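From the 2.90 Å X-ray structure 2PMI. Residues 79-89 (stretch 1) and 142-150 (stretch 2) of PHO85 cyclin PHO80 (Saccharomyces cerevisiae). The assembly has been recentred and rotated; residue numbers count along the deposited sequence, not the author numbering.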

# COMPACT_ATOMS: atom_id res chain seq x y z
N ASN B 79 16.78 24.71 6.39
CA ASN B 79 17.91 24.45 5.52
C ASN B 79 18.20 22.96 5.47
O ASN B 79 18.79 22.46 4.50
N TYR B 80 17.81 22.24 6.52
CA TYR B 80 18.03 20.80 6.55
C TYR B 80 16.92 20.07 5.77
O TYR B 80 17.17 19.09 5.08
N PHE B 81 15.70 20.58 5.90
CA PHE B 81 14.54 20.00 5.23
C PHE B 81 14.62 20.03 3.68
O PHE B 81 14.56 18.96 3.05
N ILE B 82 14.75 21.22 3.07
CA ILE B 82 14.81 21.32 1.59
C ILE B 82 15.85 20.39 1.02
O ILE B 82 15.61 19.68 0.03
N ARG B 83 17.02 20.41 1.63
CA ARG B 83 18.10 19.55 1.20
C ARG B 83 17.58 18.12 1.12
O ARG B 83 17.66 17.49 0.06
N LEU B 84 17.04 17.61 2.22
CA LEU B 84 16.49 16.25 2.25
C LEU B 84 15.43 16.17 1.17
O LEU B 84 15.32 15.18 0.45
N THR B 85 14.65 17.24 1.06
CA THR B 85 13.56 17.33 0.09
C THR B 85 14.01 17.33 -1.38
O THR B 85 13.36 16.70 -2.23
N LYS B 86 15.10 18.03 -1.66
CA LYS B 86 15.61 18.14 -3.03
C LYS B 86 16.42 16.96 -3.51
O LYS B 86 16.14 16.39 -4.56
N PHE B 87 17.42 16.58 -2.73
CA PHE B 87 18.31 15.49 -3.10
C PHE B 87 17.83 14.08 -2.78
O PHE B 87 18.62 13.12 -2.73
N SER B 88 16.52 13.94 -2.58
CA SER B 88 15.89 12.65 -2.30
C SER B 88 14.47 12.71 -2.80
O SER B 88 13.66 11.83 -2.53
N SER B 89 14.19 13.77 -3.56
CA SER B 89 12.89 14.01 -4.16
C SER B 89 11.73 13.45 -3.34
O SER B 89 10.92 12.65 -3.82
N ALA B 142 21.23 3.94 2.69
CA ALA B 142 22.56 4.50 2.48
C ALA B 142 22.48 5.81 1.69
O ALA B 142 23.23 6.74 1.98
N HIS B 143 21.58 5.88 0.71
CA HIS B 143 21.42 7.11 -0.07
C HIS B 143 20.93 8.19 0.87
O HIS B 143 21.49 9.30 0.92
N TYR B 144 19.85 7.85 1.59
CA TYR B 144 19.20 8.73 2.57
C TYR B 144 20.19 9.17 3.61
O TYR B 144 20.21 10.34 4.00
N ALA B 145 21.00 8.23 4.09
CA ALA B 145 22.00 8.54 5.10
C ALA B 145 22.98 9.59 4.59
O ALA B 145 23.31 10.55 5.31
N LYS B 146 23.42 9.43 3.34
CA LYS B 146 24.38 10.34 2.71
C LYS B 146 23.82 11.73 2.58
O LYS B 146 24.46 12.71 2.94
N VAL B 147 22.62 11.83 2.05
CA VAL B 147 22.01 13.14 1.90
C VAL B 147 21.78 13.74 3.28
O VAL B 147 21.99 14.94 3.49
N GLY B 148 21.35 12.89 4.22
CA GLY B 148 21.05 13.33 5.58
C GLY B 148 22.25 13.75 6.40
O GLY B 148 22.13 14.53 7.36
N GLY B 149 23.41 13.23 6.04
CA GLY B 149 24.61 13.59 6.76
C GLY B 149 24.96 12.67 7.89
O GLY B 149 25.50 13.12 8.89
N VAL B 150 24.67 11.39 7.75
CA VAL B 150 24.99 10.42 8.79
C VAL B 150 25.39 9.07 8.19
O VAL B 150 25.16 8.79 7.00

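Helices 79-86 and 142-148 run roughly antiparallel, at 145°, with their axes 9.7 Å apart at closest approach. The side chains of Arg 83, Ser 88, His 143 and Val 147 leave the backbone toward the other stretch. Those of Tyr 80, Leu 84 and Tyr 144 start sideways, but their ends come nearer.

The polar contacts gather where the two helices end. Tyr 80, chi1 t, donates from OH to Gly 148 O at 2.8 Å, and this oxygen lies at the ring edge. Arg 83 is extended, with chi1 to chi3 all t. Its guanidinium meets Val 147 O edge-on. Arg 83 NH2 donates to Val 147 O at 3.0 Å, and Arg 83 NE adds a weak bond to Val 147 O, also at 3.0 Å. At the other end of the contact, His 143, chi1 t, donates from NE2 to Phe 87 O at 3.0 Å. Phe 87 is the first residue to leave helical geometry there. Ser 88, chi1 m, places OG 3.4 Å from His 143 NE2, and makes a weak hydrogen bond back to Phe 87 O.

The van der Waals packing centres on Val 147, chi1 t, which has the largest area covered by the other stretch. Val 147 CG1 meets Phe 87 CB at 3.6 Å, while the Phe 87 ring, chi1 m, leads away. Val 147 CG2 lies 3.8 Å from Ser 88 OG. Leu 84, chi1 m and chi2 t, brings CD2 to 3.8 Å from Gly 148 CA. Tyr 144, chi1 m, approaches Ser 88, with Tyr 144 CD1 3.7 Å from Ser 88 OG.

Gly 148 has no side chain; a CB there would clash with Tyr 144 O. Gly 149 has positive phi; at its backbone angles a CB would jam against the carbonyl O of Gly 148.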

# COMPACT_ATOMS: atom_id res chain seq x y z
CB ASN B 79 19.13 25.22 6.01
CG ASN B 79 18.95 26.72 5.93
OD1 ASN B 79 19.70 27.48 6.53
ND2 ASN B 79 17.94 27.15 5.19
CB TYR B 80 18.06 20.29 7.98
CG TYR B 80 18.45 18.84 8.08
CD1 TYR B 80 19.71 18.42 7.69
CD2 TYR B 80 17.58 17.89 8.60
CE1 TYR B 80 20.10 17.09 7.81
CE2 TYR B 80 17.96 16.57 8.73
CZ TYR B 80 19.22 16.17 8.34
OH TYR B 80 19.62 14.86 8.50
CB PHE B 81 13.28 20.73 5.70
CG PHE B 81 12.05 19.86 5.77
CD1 PHE B 81 12.07 18.54 5.32
CD2 PHE B 81 10.86 20.36 6.30
CE1 PHE B 81 10.92 17.75 5.38
CE2 PHE B 81 9.72 19.57 6.37
CZ PHE B 81 9.75 18.26 5.91
CB ILE B 82 15.17 22.75 1.07
CG1 ILE B 82 16.40 23.26 1.79
CG2 ILE B 82 13.99 23.70 1.18
CD1 ILE B 82 16.94 24.56 1.23
CB ARG B 83 19.24 19.68 2.19
CG ARG B 83 20.36 18.72 2.01
CD ARG B 83 21.42 19.08 3.03
NE ARG B 83 22.24 17.95 3.41
CZ ARG B 83 23.13 17.99 4.40
NH1 ARG B 83 23.29 19.12 5.10
NH2 ARG B 83 23.85 16.92 4.68
CB LEU B 84 15.82 15.94 3.58
CG LEU B 84 16.59 15.97 4.91
CD1 LEU B 84 15.80 15.15 5.94
CD2 LEU B 84 18.01 15.39 4.74
CB THR B 85 12.70 18.59 0.31
OG1 THR B 85 12.24 18.61 1.67
CG2 THR B 85 11.50 18.60 -0.64
CB LYS B 86 16.44 19.42 -3.17
CG LYS B 86 15.68 20.68 -2.74
CD LYS B 86 14.26 20.69 -3.35
CE LYS B 86 13.38 21.78 -2.73
NZ LYS B 86 11.97 21.73 -3.24
CB PHE B 87 19.69 15.75 -2.48
CG PHE B 87 20.27 17.09 -2.87
CD1 PHE B 87 19.72 18.28 -2.39
CD2 PHE B 87 21.36 17.17 -3.73
CE1 PHE B 87 20.23 19.52 -2.76
CE2 PHE B 87 21.88 18.41 -4.11
CZ PHE B 87 21.31 19.59 -3.62
CB SER B 88 15.90 12.33 -0.81
OG SER B 88 17.09 11.63 -0.46
CB SER B 89 12.86 13.44 -5.59
OG SER B 89 13.64 12.26 -5.72
CB ALA B 142 23.46 3.50 1.78
CB HIS B 143 20.38 6.96 -1.18
CG HIS B 143 20.06 8.24 -1.89
ND1 HIS B 143 20.95 8.88 -2.72
CD2 HIS B 143 18.96 9.05 -1.83
CE1 HIS B 143 20.43 10.02 -3.14
NE2 HIS B 143 19.22 10.14 -2.62
CB TYR B 144 18.06 8.01 3.28
CG TYR B 144 16.85 7.71 2.44
CD1 TYR B 144 16.24 8.71 1.70
CD2 TYR B 144 16.31 6.42 2.39
CE1 TYR B 144 15.12 8.44 0.92
CE2 TYR B 144 15.20 6.14 1.62
CZ TYR B 144 14.60 7.15 0.88
OH TYR B 144 13.52 6.87 0.08
CB ALA B 145 22.74 7.26 5.52
CB LYS B 146 24.76 9.82 1.32
CG LYS B 146 25.78 10.71 0.62
CD LYS B 146 26.40 10.02 -0.56
CE LYS B 146 27.20 8.81 -0.15
NZ LYS B 146 27.62 8.04 -1.36
CB VAL B 147 20.65 13.02 1.18
CG1 VAL B 147 20.12 14.40 0.85
CG2 VAL B 147 20.79 12.18 -0.08
CB VAL B 150 23.78 10.20 9.76
CG1 VAL B 150 23.03 11.51 9.97
CG2 VAL B 150 22.84 9.13 9.22